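Cell division control protein Cdc48 (Mycobacterium smegmatis, PDB 5E7P) probably binds and hydrolyses ATP as a AAA-family ATPase with two P-loop ATPase modules, and holds ADP in both of them here. Local coordinates at residues P671-D674 with D675-L678; A712-A716 with A717-K721. All coordinates share one frame; numbering follows the deposited sequence.

Contact 1: residues P671-D674 with D675-L678; sequences PLAD and DVDL
Ala673 and Val676 are joined by a backbone hydrogen bond, from Val676 N to Ala673 O at 3.0 Å. It is bent, with an N-H...O angle of 145°, and the donor stands above the carbonyl plane. The bond closes a type I beta turn with Asp674 and Asp675 at its corners.

Apolar contacts join Leu672, Val676 and Leu678 between the two arms of the turn. Leu672 carries its CG beside the backbone N (chi1 -65°) and extends from there, its CD1 anti to CA, and together these torsions place the methyl CD1 against two partners: CG1 of Val676 at 4.0 Å and the branch carbon CG of Leu678 at 3.9 Å. The leucine crosses each of these side chains at about a right angle. The second methyl of Val676, CG2, faces the Ala673 methyl more loosely, 4.3 Å from its CB.

Acidic groups gather at the corner. In Asp675 the carboxylate turns back over the turn, with CG between the backbone N and the carbonyl carbon (chi1 59°), and its OD1 comes to 3.2 Å from Ala673 CB. CB of Asp674 leaves the backbone away from the 675-678 segment, and the residue is exposed.

Past the turn, Asp677 takes the N-cap position of helix 678-684: OD1 accepts from Asp679 N, and OD2 is hydrogen-bonded to Ser680 OG. A beta turn running directly into an N-capped helix thus completes the surface connection from helix 656-666 to helix 678-684.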
loop_
_atom_site.group_PDB
_atom_site.type_symbol
_atom_site.label_atom_id
_atom_site.label_comp_id
_atom_site.label_asym_id
_atom_site.label_seq_id
_atom_site.Cartn_x
_atom_site.Cartn_y
_atom_site.Cartn_z
ATOM N N PRO A 671 -27.017 -0.447 12.991
ATOM C CA PRO A 671 -28.415 -0.691 13.360
ATOM C C PRO A 671 -29.087 0.600 13.805
ATOM O O PRO A 671 -28.558 1.297 14.666
ATOM C CB PRO A 671 -28.301 -1.655 14.546
ATOM C CG PRO A 671 -26.974 -2.307 14.377
ATOM C CD PRO A 671 -26.086 -1.243 13.808
ATOM N N LEU A 672 -30.235 0.914 13.216
ATOM C CA LEU A 672 -30.946 2.140 13.548
ATOM C C LEU A 672 -32.254 1.858 14.275
ATOM O O LEU A 672 -32.852 0.794 14.113
ATOM C CB LEU A 672 -31.227 2.954 12.283
ATOM C CG LEU A 672 -30.011 3.500 11.535
ATOM C CD1 LEU A 672 -30.441 4.285 10.307
ATOM C CD2 LEU A 672 -29.178 4.364 12.460
ATOM N N ALA A 673 -32.687 2.817 15.084
ATOM C CA ALA A 673 -34.000 2.749 15.703
ATOM C C ALA A 673 -35.019 3.268 14.698
ATOM O O ALA A 673 -34.667 4.016 13.787
ATOM C CB ALA A 673 -34.031 3.570 16.977
ATOM N N ASP A 674 -36.277 2.872 14.864
ATOM C CA ASP A 674 -37.327 3.210 13.903
ATOM C C ASP A 674 -37.559 4.712 13.748
ATOM O O ASP A 674 -37.949 5.178 12.677
ATOM C CB ASP A 674 -38.638 2.511 14.273
ATOM C CG ASP A 674 -38.569 1.008 14.082
ATOM O OD1 ASP A 674 -37.852 0.557 13.163
ATOM O OD2 ASP A 674 -39.231 0.278 14.852
ATOM N N ASP A 675 -37.309 5.467 14.813
ATOM C CA ASP A 675 -37.505 6.914 14.785
ATOM C C ASP A 675 -36.331 7.648 14.132
ATOM O O ASP A 675 -36.208 8.870 14.248
ATOM C CB ASP A 675 -37.761 7.455 16.195
ATOM C CG ASP A 675 -36.624 7.153 17.154
ATOM O OD1 ASP A 675 -35.816 6.252 16.856
ATOM O OD2 ASP A 675 -36.543 7.815 18.212
ATOM N N VAL A 676 -35.474 6.897 13.446
ATOM C CA VAL A 676 -34.353 7.479 12.720
ATOM C C VAL A 676 -34.572 7.373 11.215
ATOM O O VAL A 676 -34.694 6.277 10.668
ATOM C CB VAL A 676 -33.017 6.803 13.091
ATOM C CG1 VAL A 676 -31.868 7.428 12.314
ATOM C CG2 VAL A 676 -32.768 6.912 14.582
ATOM N N ASP A 677 -34.628 8.523 10.554
ATOM C CA ASP A 677 -34.831 8.576 9.112
ATOM C C ASP A 677 -33.668 9.307 8.441
ATOM O O ASP A 677 -33.578 10.535 8.496
ATOM C CB ASP A 677 -36.157 9.268 8.797
ATOM C CG ASP A 677 -36.419 9.389 7.309
ATOM O OD1 ASP A 677 -35.835 8.604 6.529
ATOM O OD2 ASP A 677 -37.219 10.268 6.918
ATOM N N LEU A 678 -32.784 8.541 7.810
ATOM C CA LEU A 678 -31.584 9.099 7.194
ATOM C C LEU A 678 -31.895 10.111 6.096
ATOM O O LEU A 678 -31.100 11.010 5.827
ATOM C CB LEU A 678 -30.692 7.984 6.641
ATOM C CG LEU A 678 -29.982 7.110 7.678
ATOM C CD1 LEU A 678 -28.955 6.203 7.004
ATOM C CD2 LEU A 678 -29.326 7.970 8.756
#

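Contact 2: residues A712-A716 with A717-K721; sequences ADVTA and ADVAK
Thr715 and Asp718 exchange hydrogen bonds at the start of helix 716-725, and here the contact is tightest. The Thr715 backbone N gives an almost straight bond to Asp718 OD2, 2.8 Å long with an N-H...O angle of 175°, reaching the oxygen from above the carboxylate plane. In return Asp718 N donates to Thr715 OG1 at 3.2 Å. That hydroxyl oxygen sits between the backbone N and the carbonyl carbon of its own residue (chi1 69°), a rotation that turns it forward over the first helical turn. OG1 also lies 3.0 Å from Asp718 OD2, with the two side chains slanting across each other.

The reciprocal pair is a capping box, with Thr715 as N-cap: each side chain accepts from the backbone N of the other residue. Asp718 is buried, and its OD2 has a second partner, a salt bridge to Arg707 NH2 of helix 690-707. The arginine and the helix N terminus would both be expected to favour the ionised carboxylate. Regular helical bonding follows at once, from Val719 N to Thr715 O and from Ala720 N to Ala716 O.

Beside the box, packing is apolar. CG1 of Val714, anti to the backbone N (chi1 174°), meets CG2 of Val719 at 3.9 Å and also lies against CB of Asp718; Val719 further touches Ser700 of helix 690-707.

The other side of this helical turn is far looser. Ala717 and Ala720 are exposed. Across the two segments, Ala717 CB meets Ala716 C and, more loosely, Thr715 OG1, while Ala720 CB rests 3.4 Å from Ala716 O. Lys721 extends fully, carrying its amino group away from the 712-716 segment.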
loop_
_atom_site.group_PDB
_atom_site.type_symbol
_atom_site.label_atom_id
_atom_site.label_comp_id
_atom_site.label_asym_id
_atom_site.label_seq_id
_atom_site.Cartn_x
_atom_site.Cartn_y
_atom_site.Cartn_z
ATOM N N ALA A 712 -27.908 -1.088 21.674
ATOM C CA ALA A 712 -26.984 -0.354 20.819
ATOM C C ALA A 712 -27.644 0.501 19.740
ATOM O O ALA A 712 -27.083 1.515 19.334
ATOM C CB ALA A 712 -25.987 -1.313 20.189
ATOM N N ASP A 713 -28.824 0.088 19.282
ATOM C CA ASP A 713 -29.521 0.758 18.178
ATOM C C ASP A 713 -29.551 2.282 18.294
ATOM O O ASP A 713 -30.106 2.833 19.247
ATOM C CB ASP A 713 -30.946 0.220 18.042
ATOM C CG ASP A 713 -30.988 -1.191 17.493
ATOM O OD1 ASP A 713 -29.928 -1.854 17.475
ATOM O OD2 ASP A 713 -32.083 -1.637 17.084
ATOM N N VAL A 714 -28.941 2.952 17.319
ATOM C CA VAL A 714 -28.856 4.410 17.308
ATOM C C VAL A 714 -30.237 5.050 17.244
ATOM O O VAL A 714 -30.999 4.810 16.310
ATOM C CB VAL A 714 -28.013 4.917 16.125
ATOM C CG1 VAL A 714 -28.069 6.436 16.044
ATOM C CG2 VAL A 714 -26.578 4.434 16.254
ATOM N N THR A 715 -30.549 5.865 18.246
ATOM C CA THR A 715 -31.847 6.520 18.331
ATOM C C THR A 715 -31.780 7.941 17.781
ATOM O O THR A 715 -30.703 8.441 17.452
ATOM C CB THR A 715 -32.349 6.575 19.787
ATOM O OG1 THR A 715 -31.540 7.486 20.542
ATOM C CG2 THR A 715 -32.287 5.195 20.424
ATOM N N ALA A 716 -32.941 8.584 17.681
ATOM C CA ALA A 716 -33.017 9.959 17.203
ATOM C C ALA A 716 -32.349 10.912 18.190
ATOM O O ALA A 716 -31.768 11.923 17.798
ATOM C CB ALA A 716 -34.466 10.360 16.971
ATOM N N ALA A 717 -32.435 10.579 19.474
ATOM C CA ALA A 717 -31.808 11.380 20.518
ATOM C C ALA A 717 -30.290 11.279 20.434
ATOM O O ALA A 717 -29.578 12.249 20.693
ATOM C CB ALA A 717 -32.298 10.943 21.893
ATOM N N ASP A 718 -29.801 10.094 20.075
ATOM C CA ASP A 718 -28.370 9.875 19.897
ATOM C C ASP A 718 -27.826 10.785 18.802
ATOM O O ASP A 718 -26.760 11.383 18.946
ATOM C CB ASP A 718 -28.087 8.413 19.546
ATOM C CG ASP A 718 -28.468 7.459 20.662
ATOM O OD1 ASP A 718 -28.457 7.883 21.839
ATOM O OD2 ASP A 718 -28.778 6.286 20.363
ATOM N N VAL A 719 -28.573 10.886 17.708
ATOM C CA VAL A 719 -28.188 11.746 16.598
ATOM C C VAL A 719 -28.281 13.214 17.005
ATOM O O VAL A 719 -27.406 14.016 16.679
ATOM C CB VAL A 719 -29.064 11.487 15.358
ATOM C CG1 VAL A 719 -28.685 12.430 14.230
ATOM C CG2 VAL A 719 -28.933 10.037 14.913
ATOM N N ALA A 720 -29.340 13.552 17.735
ATOM C CA ALA A 720 -29.551 14.917 18.205
ATOM C C ALA A 720 -28.410 15.383 19.105
ATOM O O ALA A 720 -27.968 16.531 19.021
ATOM C CB ALA A 720 -30.881 15.026 18.933
ATOM N N LYS A 721 -27.936 14.488 19.966
ATOM C CA LYS A 721 -26.809 14.794 20.839
ATOM C C LYS A 721 -25.514 14.903 20.039
ATOM O O LYS A 721 -24.698 15.789 20.280
ATOM C CB LYS A 721 -26.663 13.734 21.930
ATOM C CG LYS A 721 -25.518 14.001 22.891
ATOM C CD LYS A 721 -25.431 12.931 23.964
ATOM C CE LYS A 721 -24.289 13.217 24.931
ATOM N NZ LYS A 721 -24.181 12.182 25.999
#

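How the contacts relate
Running from the N terminus, the chain leaves helix 656-666, closes the turn of contact 1 at 673-676 and enters helix 678-684. Helix 690-707 follows, and contact 2 then caps the start of helix 716-725. The two local contacts are in series, neither enclosing nor crossing the other, yet their centres lie only 8 Å apart. Two probable backbone hydrogen bonds join them, from Ala673 N to Val714 O (2.9 Å) and between Pro671 O and Val714 N (3.2 Å). Val676 CG2 packs against the same Val714 carbonyl oxygen. The loop leading into helix 678-684 is thereby tied to the one leading into helix 716-725.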